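PDB 1W55: Ispd/ispf bifunctional enzyme from Campylobacter jejuni, which makes 4-diphosphocytidyl-2-C-methyl-D-erythritol from MEP and CTP, and converts its 2-phosphate to 2-C-methyl-D-erythritol 2,4-cyclodiphosphate with release of CMP, in isoprenoid precursor biosynthesis. Local coordinates for residues 69-74 against 80-85; 253-258 against 263-268; 258-263 against 361-366. All blocks are in the same frame, centred on the assembly; numbering follows the deposited sequence.

Contact 1. Residues 69-74 against 80-85; sequences FIEGGD and LKKALE. With C (cytidine-5'-monophosphate), chain D.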
loop_
_atom_site.group_PDB
_atom_site.type_symbol
_atom_site.label_atom_id
_atom_site.label_comp_id
_atom_site.label_asym_id
_atom_site.label_seq_id
_atom_site.Cartn_x
_atom_site.Cartn_y
_atom_site.Cartn_z
ATOM N N PHE A 69 14.411 38.272 -0.341
ATOM C CA PHE A 69 14.748 37.950 -1.712
ATOM C C PHE A 69 15.777 38.930 -2.240
ATOM O O PHE A 69 15.736 40.119 -1.919
ATOM C CB PHE A 69 13.501 37.965 -2.584
ATOM C CG PHE A 69 12.542 36.864 -2.264
ATOM C CD1 PHE A 69 11.491 37.079 -1.365
ATOM C CD2 PHE A 69 12.693 35.607 -2.847
ATOM C CE1 PHE A 69 10.599 36.058 -1.058
ATOM C CE2 PHE A 69 11.812 34.567 -2.544
ATOM C CZ PHE A 69 10.759 34.787 -1.651
ATOM N N ILE A 70 16.703 38.420 -3.047
ATOM C CA ILE A 70 17.698 39.251 -3.681
ATOM C C ILE A 70 17.925 38.775 -5.117
ATOM O O ILE A 70 17.901 37.572 -5.393
ATOM C CB ILE A 70 19.005 39.251 -2.843
ATOM C CG1 ILE A 70 19.923 40.395 -3.285
ATOM C CG2 ILE A 70 19.708 37.881 -2.894
ATOM C CD1 ILE A 70 20.845 40.884 -2.189
ATOM N N GLU A 71 18.113 39.731 -6.024
ATOM C CA GLU A 71 18.309 39.450 -7.442
ATOM C C GLU A 71 19.597 38.660 -7.616
ATOM O O GLU A 71 20.613 39.003 -7.023
ATOM C CB GLU A 71 18.351 40.759 -8.258
ATOM C CG GLU A 71 18.330 40.579 -9.776
ATOM C CD GLU A 71 17.014 40.020 -10.326
ATOM O OE1 GLU A 71 15.949 40.203 -9.689
ATOM O OE2 GLU A 71 17.036 39.405 -11.422
ATOM N N GLY A 72 19.540 37.585 -8.399
ATOM C CA GLY A 72 20.714 36.770 -8.643
ATOM C C GLY A 72 21.746 37.502 -9.473
ATOM O O GLY A 72 21.488 38.613 -9.958
ATOM N N GLY A 73 22.919 36.892 -9.624
ATOM C CA GLY A 73 23.961 37.412 -10.499
ATOM C C GLY A 73 24.126 36.503 -11.703
ATOM O O GLY A 73 23.267 35.650 -11.954
ATOM N N ASP A 74 25.239 36.663 -12.425
ATOM C CA ASP A 74 25.520 35.868 -13.630
ATOM C C ASP A 74 25.958 34.430 -13.333
ATOM O O ASP A 74 25.875 33.548 -14.189
ATOM C CB ASP A 74 26.603 36.552 -14.480
ATOM C CG ASP A 74 26.167 37.917 -15.026
ATOM O OD1 ASP A 74 24.982 38.290 -14.889
ATOM O OD2 ASP A 74 26.962 38.686 -15.615
ATOM N N LEU A 80 25.507 34.261 -4.776
ATOM C CA LEU A 80 25.928 34.001 -3.404
ATOM C C LEU A 80 26.580 35.231 -2.760
ATOM O O LEU A 80 26.233 35.615 -1.639
ATOM C CB LEU A 80 26.889 32.794 -3.358
ATOM C CG LEU A 80 27.373 32.374 -1.958
ATOM C CD1 LEU A 80 26.217 32.280 -0.933
ATOM C CD2 LEU A 80 28.135 31.058 -2.027
ATOM N N LYS A 81 27.521 35.837 -3.481
ATOM C CA LYS A 81 28.243 37.010 -2.996
ATOM C C LYS A 81 27.288 38.152 -2.665
ATOM O O LYS A 81 27.424 38.808 -1.623
ATOM C CB LYS A 81 29.299 37.450 -4.024
ATOM C CG LYS A 81 29.925 38.819 -3.762
ATOM C CD LYS A 81 31.001 39.148 -4.796
ATOM C CE LYS A 81 31.945 40.237 -4.284
ATOM N NZ LYS A 81 33.205 40.261 -5.081
ATOM N N LYS A 82 26.318 38.388 -3.545
ATOM C CA LYS A 82 25.321 39.434 -3.310
ATOM C C LYS A 82 24.466 39.124 -2.087
ATOM O O LYS A 82 24.212 40.003 -1.268
ATOM C CB LYS A 82 24.435 39.639 -4.538
ATOM C CG LYS A 82 25.170 40.173 -5.767
ATOM C CD LYS A 82 24.295 40.078 -7.013
ATOM C CE LYS A 82 23.147 41.095 -6.967
ATOM N NZ LYS A 82 22.312 41.053 -8.200
ATOM N N ALA A 83 24.040 37.871 -1.951
ATOM C CA ALA A 83 23.201 37.478 -0.813
ATOM C C ALA A 83 23.954 37.547 0.514
ATOM O O ALA A 83 23.355 37.834 1.554
ATOM C CB ALA A 83 22.617 36.089 -1.029
ATOM N N LEU A 84 25.257 37.270 0.482
ATOM C CA LEU A 84 26.087 37.352 1.695
ATOM C C LEU A 84 26.136 38.748 2.330
ATOM O O LEU A 84 26.275 38.862 3.547
ATOM C CB LEU A 84 27.508 36.838 1.439
ATOM C CG LEU A 84 27.692 35.321 1.344
ATOM C CD1 LEU A 84 28.999 34.986 0.653
ATOM C CD2 LEU A 84 27.625 34.662 2.718
ATOM N N GLU A 85 26.001 39.799 1.523
ATOM C CA GLU A 85 25.992 41.168 2.045
ATOM C C GLU A 85 24.790 41.417 2.963
ATOM O O GLU A 85 24.740 42.425 3.676
ATOM C CB GLU A 85 26.057 42.201 0.910
ATOM C CG GLU A 85 27.419 42.277 0.227
ATOM C CD GLU A 85 28.568 42.562 1.198
ATOM O OE1 GLU A 85 28.730 43.734 1.615
ATOM O OE2 GLU A 85 29.312 41.616 1.552
HETATM O OP3 C D . 24.212 23.537 -10.591
HETATM P P C D . 24.399 25.013 -10.849
HETATM O OP1 C D . 23.832 25.449 -12.176
HETATM O OP2 C D . 25.775 25.541 -10.518
HETATM O "O5'" C D . 23.386 25.731 -9.821
HETATM C "C5'" C D . 23.493 25.563 -8.416
HETATM C "C4'" C D . 22.479 26.459 -7.703
HETATM O "O4'" C D . 22.838 27.842 -7.809
HETATM C "C3'" C D . 21.079 26.327 -8.271
HETATM O "O3'" C D . 20.198 26.192 -7.172
HETATM C "C2'" C D . 20.819 27.629 -8.998
HETATM O "O2'" C D . 19.453 28.024 -8.959
HETATM C "C1'" C D . 21.715 28.604 -8.251
HETATM N N1 C D . 22.163 29.679 -9.135
HETATM C C2 C D . 21.975 31.008 -8.720
HETATM O O2 C D . 21.436 31.257 -7.607
HETATM N N3 C D . 22.386 32.002 -9.534
HETATM C C4 C D . 22.956 31.737 -10.741
HETATM N N4 C D . 23.352 32.759 -11.545
HETATM C C5 C D . 23.144 30.426 -11.165
HETATM C C6 C D . 22.732 29.397 -10.327
#
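K82 reaches from helix 76-84 across to the end of strand 68-71, where its ammonium group grips two successive backbone carbonyls. A chi1 of -65° sends CG off on the side opposite its own carbonyl, and CB lies loosely near the end of I70, 4.5 Å from CD1. The aliphatic part then runs beside the chain: CD lies 3.8 Å from E71 O and passes G73 at a looser distance. A bend at chi3 (71°) turns the tip toward the strand, with CE 3.3 Å from E71 O. There NZ donates to E71 O at 2.9 Å and to G72 O at 3.1 Å, in each case from well above the carbonyl plane. A long, flexible lysine suits this job, satisfying carbonyls just as the strand gives way to a loop. The E71 carboxylate takes another course and makes no salt bridge with K82.

Closer to the backbone the contact is apolar. I70 rests CG2 against A83 CB at 3.9 Å, the small alanine letting strand and helix approach, while I70 CD1 touches the K82 carbonyl oxygen. Beyond the grip, G73 O accepts from the amino N4 of cytidine-5'-monophosphate at 2.9 Å, a backbone reading of the base, and G73 N bonds to the S79 hydroxyl oxygen, in the first turn of the same helix.

Strand 68-71 pairs in parallel with strand 50-54 in the cytidylyltransferase sheet. Helix 76-84 lies against that sheet, A83 meeting V51, T53 and I7, whereas F69 and E71 pack on helix 57-61.

Contact 2. Residues 253-258 against 263-268; sequences LTDAIL and LGDIGE. With C (cytidine-5'-monophosphate), chain C.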
loop_
_atom_site.group_PDB
_atom_site.type_symbol
_atom_site.label_atom_id
_atom_site.label_comp_id
_atom_site.label_asym_id
_atom_site.label_seq_id
_atom_site.Cartn_x
_atom_site.Cartn_y
_atom_site.Cartn_z
ATOM N N LEU A 253 -8.750 35.336 -25.411
ATOM C CA LEU A 253 -8.217 34.071 -24.942
ATOM C C LEU A 253 -6.862 34.242 -24.219
ATOM O O LEU A 253 -6.617 33.623 -23.186
ATOM C CB LEU A 253 -8.096 33.095 -26.104
ATOM C CG LEU A 253 -7.519 31.731 -25.774
ATOM C CD1 LEU A 253 -8.285 31.055 -24.599
ATOM C CD2 LEU A 253 -7.518 30.873 -27.043
ATOM N N THR A 254 -5.997 35.086 -24.771
ATOM C CA THR A 254 -4.741 35.444 -24.116
ATOM C C THR A 254 -4.992 35.952 -22.689
ATOM O O THR A 254 -4.324 35.535 -21.752
ATOM C CB THR A 254 -4.033 36.520 -24.951
ATOM O OG1 THR A 254 -3.762 36.011 -26.286
ATOM C CG2 THR A 254 -2.677 36.841 -24.350
ATOM N N ASP A 255 -5.964 36.849 -22.528
ATOM C CA ASP A 255 -6.319 37.352 -21.204
ATOM C C ASP A 255 -6.744 36.226 -20.244
ATOM O O ASP A 255 -6.348 36.227 -19.090
ATOM C CB ASP A 255 -7.414 38.409 -21.313
ATOM C CG ASP A 255 -6.867 39.829 -21.242
ATOM O OD1 ASP A 255 -5.630 39.990 -21.278
ATOM O OD2 ASP A 255 -7.600 40.846 -21.151
ATOM N N ALA A 256 -7.521 35.261 -20.726
ATOM C CA ALA A 256 -7.998 34.175 -19.868
ATOM C C ALA A 256 -6.856 33.302 -19.373
ATOM O O ALA A 256 -6.807 32.942 -18.197
ATOM C CB ALA A 256 -9.075 33.332 -20.574
ATOM N N ILE A 257 -5.929 32.987 -20.273
ATOM C CA ILE A 257 -4.768 32.149 -19.963
ATOM C C ILE A 257 -3.802 32.823 -18.990
ATOM O O ILE A 257 -3.336 32.200 -18.034
ATOM C CB ILE A 257 -4.038 31.740 -21.283
ATOM C CG1 ILE A 257 -4.904 30.744 -22.071
ATOM C CG2 ILE A 257 -2.675 31.103 -20.968
ATOM C CD1 ILE A 257 -4.507 30.551 -23.534
ATOM N N LEU A 258 -3.512 34.101 -19.220
ATOM C CA LEU A 258 -2.686 34.869 -18.299
ATOM C C LEU A 258 -3.385 35.035 -16.955
ATOM O O LEU A 258 -2.737 34.974 -15.899
ATOM C CB LEU A 258 -2.372 36.251 -18.874
ATOM C CG LEU A 258 -1.500 36.309 -20.130
ATOM C CD1 LEU A 258 -1.552 37.715 -20.718
ATOM C CD2 LEU A 258 -0.053 35.873 -19.859
ATOM N N LEU A 263 -0.905 36.162 -14.190
ATOM C CA LEU A 263 0.142 36.882 -14.916
ATOM C C LEU A 263 -0.316 38.185 -15.571
ATOM O O LEU A 263 0.286 38.634 -16.554
ATOM C CB LEU A 263 0.752 35.961 -15.978
ATOM C CG LEU A 263 2.152 35.342 -15.820
ATOM C CD1 LEU A 263 2.571 35.150 -14.371
ATOM C CD2 LEU A 263 2.278 34.018 -16.629
ATOM N N GLY A 264 -1.366 38.798 -15.031
ATOM C CA GLY A 264 -1.796 40.107 -15.492
ATOM C C GLY A 264 -2.788 40.035 -16.641
ATOM O O GLY A 264 -3.740 39.244 -16.607
ATOM N N ASP A 265 -2.575 40.884 -17.647
ATOM C CA ASP A 265 -3.385 40.878 -18.869
ATOM C C ASP A 265 -2.547 41.219 -20.105
ATOM O O ASP A 265 -1.335 41.449 -20.001
ATOM C CB ASP A 265 -4.639 41.769 -18.735
ATOM C CG ASP A 265 -4.316 43.242 -18.554
ATOM O OD1 ASP A 265 -5.066 43.929 -17.815
ATOM O OD2 ASP A 265 -3.354 43.809 -19.117
ATOM N N ILE A 266 -3.187 41.245 -21.266
ATOM C CA ILE A 266 -2.468 41.348 -22.533
ATOM C C ILE A 266 -1.706 42.688 -22.680
ATOM O O ILE A 266 -0.596 42.722 -23.221
ATOM C CB ILE A 266 -3.407 41.037 -23.730
ATOM C CG1 ILE A 266 -2.594 40.816 -25.021
ATOM C CG2 ILE A 266 -4.489 42.108 -23.884
ATOM C CD1 ILE A 266 -3.415 40.250 -26.222
ATOM N N GLY A 267 -2.302 43.758 -22.155
ATOM C CA GLY A 267 -1.709 45.079 -22.160
ATOM C C GLY A 267 -0.477 45.211 -21.294
ATOM O O GLY A 267 0.390 46.019 -21.601
ATOM N N GLU A 268 -0.400 44.430 -20.214
ATOM C CA GLU A 268 0.797 44.382 -19.373
ATOM C C GLU A 268 1.904 43.564 -20.049
ATOM O O GLU A 268 3.087 43.862 -19.889
ATOM C CB GLU A 268 0.480 43.784 -17.991
ATOM C CG GLU A 268 -0.739 44.385 -17.276
ATOM C CD GLU A 268 -0.499 45.800 -16.750
ATOM O OE1 GLU A 268 0.662 46.116 -16.388
ATOM O OE2 GLU A 268 -1.467 46.601 -16.703
HETATM O OP3 C C . -7.804 46.550 -24.800
HETATM P P C C . -7.787 48.027 -24.542
HETATM O OP1 C C . -9.095 48.564 -24.057
HETATM O OP2 C C . -7.227 48.788 -25.709
HETATM O "O5'" C C . -6.766 48.224 -23.324
HETATM C "C5'" C C . -5.383 47.925 -23.452
HETATM C "C4'" C C . -4.785 47.631 -22.077
HETATM O "O4'" C C . -4.942 48.737 -21.174
HETATM C "C3'" C C . -5.419 46.449 -21.343
HETATM O "O3'" C C . -4.844 45.203 -21.725
HETATM C "C2'" C C . -5.143 46.768 -19.884
HETATM O "O2'" C C . -3.802 46.402 -19.567
HETATM C "C1'" C C . -5.139 48.280 -19.825
HETATM N N1 C C . -6.338 48.935 -19.245
HETATM C C2 C C . -6.318 49.412 -17.917
HETATM O O2 C C . -5.301 49.236 -17.211
HETATM N N3 C C . -7.393 50.054 -17.389
HETATM C C4 C C . -8.511 50.245 -18.129
HETATM N N4 C C . -9.593 50.887 -17.608
HETATM C C5 C C . -8.556 49.770 -19.434
HETATM C C6 C C . -7.448 49.124 -19.982
#
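The D255 carboxylate accepts the backbone N-H of I266, with N to OD1 2.7 Å, the donor arriving close to the line of the C-O bond. This acidic side chain ties the middle of helix 248-260 to the first turn of helix 266-269. Elsewhere, L263 N gives a nearly straight bond to L258 O, 2.8 Å at 170°, closing the end of the longer helix.

D265 occupies the N-cap of the short helix. Its side chain takes the crowded rotamer between backbone N and carbonyl carbon (chi1 64°), which brings OD2 round to accept from E268 N at 3.2 Å. The same OD2 accepts from the ribose O2' of cytidine-5'-monophosphate at 2.7 Å, with a weak bond from O3' beside it; G267 N also makes a weak bond to O3'. G267 has no side chain to intrude on the sugar. D265 OD1 turns to K318 and A340 N of the third subunit. D255 and D265 run side by side without their carboxylates touching; K318 and K339 of that subunit probably offset the like charges.

Around these bonds the packing is mainly aliphatic. L258 spreads its two methyls, CD1 lying 3.7 Å from the carbonyl carbon of D265 and CD2 reaching L263 CB at 4.0 Å. The side chains of T254 and I266 cross at roughly a right angle, T254 CG2 4.0 Å from I266 CD1, while the T254 hydroxyl bonds to A250 O. G264 suits the turn because its backbone angles would jam a side chain against the preceding carbonyl.

An N-capping aspartate that also holds the ribose belongs here to the nucleotide pocket of the IspF synthase, which lies between subunits: T342, L314 and A309 of the third subunit also hydrogen-bond to the nucleotide.

Contact 3. Residues 258-263 against 361-366; sequences LGAAGL and VNLKYF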
loop_
_atom_site.group_PDB
_atom_site.type_symbol
_atom_site.label_atom_id
_atom_site.label_comp_id
_atom_site.label_asym_id
_atom_site.label_seq_id
_atom_site.Cartn_x
_atom_site.Cartn_y
_atom_site.Cartn_z
ATOM N N LEU A 258 -3.512 34.101 -19.220
ATOM C CA LEU A 258 -2.686 34.869 -18.299
ATOM C C LEU A 258 -3.385 35.035 -16.955
ATOM O O LEU A 258 -2.737 34.974 -15.899
ATOM C CB LEU A 258 -2.372 36.251 -18.874
ATOM C CG LEU A 258 -1.500 36.309 -20.130
ATOM C CD1 LEU A 258 -1.552 37.715 -20.718
ATOM C CD2 LEU A 258 -0.053 35.873 -19.859
ATOM N N GLY A 259 -4.704 35.240 -16.996
ATOM C CA GLY A 259 -5.483 35.476 -15.791
ATOM C C GLY A 259 -5.496 34.278 -14.871
ATOM O O GLY A 259 -5.314 34.425 -13.665
ATOM N N ALA A 260 -5.678 33.083 -15.445
ATOM C CA ALA A 260 -5.695 31.849 -14.666
ATOM C C ALA A 260 -4.340 31.588 -14.002
ATOM O O ALA A 260 -4.275 30.996 -12.929
ATOM C CB ALA A 260 -6.123 30.658 -15.545
ATOM N N ALA A 261 -3.272 32.064 -14.640
ATOM C CA ALA A 261 -1.905 31.883 -14.153
ATOM C C ALA A 261 -1.443 33.010 -13.244
ATOM O O ALA A 261 -0.325 32.982 -12.751
ATOM C CB ALA A 261 -0.934 31.737 -15.345
ATOM N N GLY A 262 -2.294 34.012 -13.044
ATOM C CA GLY A 262 -1.953 35.159 -12.225
ATOM C C GLY A 262 -0.938 36.098 -12.858
ATOM O O GLY A 262 -0.229 36.794 -12.145
ATOM N N LEU A 263 -0.905 36.162 -14.190
ATOM C CA LEU A 263 0.142 36.882 -14.916
ATOM C C LEU A 263 -0.316 38.185 -15.571
ATOM O O LEU A 263 0.286 38.634 -16.554
ATOM C CB LEU A 263 0.752 35.961 -15.978
ATOM C CG LEU A 263 2.152 35.342 -15.820
ATOM C CD1 LEU A 263 2.571 35.150 -14.371
ATOM C CD2 LEU A 263 2.278 34.018 -16.629
ATOM N N VAL A 361 -11.060 29.435 -19.265
ATOM C CA VAL A 361 -9.948 28.507 -19.311
ATOM C C VAL A 361 -9.825 27.832 -17.930
ATOM O O VAL A 361 -10.154 28.435 -16.908
ATOM C CB VAL A 361 -8.710 29.344 -19.685
ATOM C CG1 VAL A 361 -7.494 29.014 -18.866
ATOM C CG2 VAL A 361 -8.493 29.330 -21.189
ATOM N N ASN A 362 -9.413 26.567 -17.913
ATOM C CA ASN A 362 -9.036 25.885 -16.684
ATOM C C ASN A 362 -7.579 25.454 -16.832
ATOM O O ASN A 362 -7.192 24.881 -17.853
ATOM C CB ASN A 362 -9.942 24.674 -16.413
ATOM C CG ASN A 362 -11.095 24.993 -15.455
ATOM O OD1 ASN A 362 -11.239 26.120 -14.978
ATOM N ND2 ASN A 362 -11.904 23.992 -15.158
ATOM N N LEU A 363 -6.774 25.783 -15.827
ATOM C CA LEU A 363 -5.365 25.431 -15.785
ATOM C C LEU A 363 -5.139 24.491 -14.608
ATOM O O LEU A 363 -5.717 24.689 -13.532
ATOM C CB LEU A 363 -4.522 26.674 -15.513
ATOM C CG LEU A 363 -4.113 27.706 -16.547
ATOM C CD1 LEU A 363 -3.112 28.682 -15.857
ATOM C CD2 LEU A 363 -3.504 27.048 -17.804
ATOM N N LYS A 364 -4.290 23.490 -14.812
ATOM C CA LYS A 364 -3.811 22.643 -13.722
ATOM C C LYS A 364 -2.297 22.782 -13.662
ATOM O O LYS A 364 -1.697 23.398 -14.549
ATOM C CB LYS A 364 -4.168 21.186 -13.984
ATOM C CG LYS A 364 -3.419 20.597 -15.156
ATOM C CD LYS A 364 -3.852 19.183 -15.453
ATOM C CE LYS A 364 -3.154 18.669 -16.704
ATOM N NZ LYS A 364 -3.213 17.190 -16.831
ATOM N N TYR A 365 -1.687 22.208 -12.631
ATOM C CA TYR A 365 -0.228 22.143 -12.553
ATOM C C TYR A 365 0.315 21.106 -13.513
ATOM O O TYR A 365 -0.208 19.994 -13.610
ATOM C CB TYR A 365 0.239 21.805 -11.134
ATOM C CG TYR A 365 -0.093 22.862 -10.115
ATOM C CD1 TYR A 365 -0.741 22.523 -8.925
ATOM C CD2 TYR A 365 0.254 24.194 -10.319
ATOM C CE1 TYR A 365 -1.038 23.478 -7.961
ATOM C CE2 TYR A 365 -0.054 25.174 -9.359
ATOM C CZ TYR A 365 -0.707 24.795 -8.187
ATOM O OH TYR A 365 -1.016 25.732 -7.227
ATOM N N PHE A 366 1.390 21.467 -14.196
ATOM C CA PHE A 366 2.075 20.537 -15.073
ATOM C C PHE A 366 2.444 19.275 -14.308
ATOM O O PHE A 366 3.051 19.334 -13.239
ATOM C CB PHE A 366 3.344 21.177 -15.664
ATOM C CG PHE A 366 4.175 20.212 -16.469
ATOM C CD1 PHE A 366 3.646 19.593 -17.601
ATOM C CD2 PHE A 366 5.472 19.888 -16.072
ATOM C CE1 PHE A 366 4.409 18.678 -18.344
ATOM C CE2 PHE A 366 6.250 18.986 -16.809
ATOM C CZ PHE A 366 5.720 18.371 -17.938
#
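A260 and L363 meet where helix 248-260 ends against the mixed sheet of the IspF domain, an alpha+beta fold. The methyl of A260 points toward strand 354-365, between V361 and L363, two residues on the same face of the strand. L363 extends toward it: chi1 of -81° swings CG away from the carbonyl side, and CD1 faces the helix, meeting A260 CB at 3.6 Å; CG follows at 3.7 Å. V361 approaches the same alanine from another direction, roughly at right angles to the first, with CG1 4.0 Å from the CB.

Alanines suit the helix side, their short side chains letting the helix end settle near the sheet, while branched leucine and valine supply the bulk from the sheet side. Right after them the chain leaves the helix through a Schellman motif, G262 N bonding back to G259 O; glycine tolerates the positive phi of 72°. V293 of helix 282-295 also touches A261 and L363, so two helices share this face. N362 points to the other side, toward neighbouring subunits, where its ND2 donates to I210 O of the fourth subunit.

No hydrogen bond crosses the contact, and it holds by apolar fit. L363 CD1 lodges at the last turn, touching A261 CB at 3.8 Å and lying 3.6 Å from A261 N.

In the fold
Contacts 2 and 3 form one continuous piece of the IspF synthase part: their centres are 10 Å apart, they share L258 and L263, and both use helix 248-260. L253 CD1 touches V361 CG2 at 3.8 Å, so the helix whose D255 accepts from I266 N beside the nucleotide rests on the strand of contact 3. Contact 3 is set back from the pocket: the side chain of A261, at the helix end, is about 11 Å from that of D265. The I266 side chain lies about 6 Å from a bound magnesium ion. Contact 1 belongs to the IspD part, its centre 31 Å from that of contact 2, and meets a separate cytidine-5'-monophosphate, there through the base rather than the ribose.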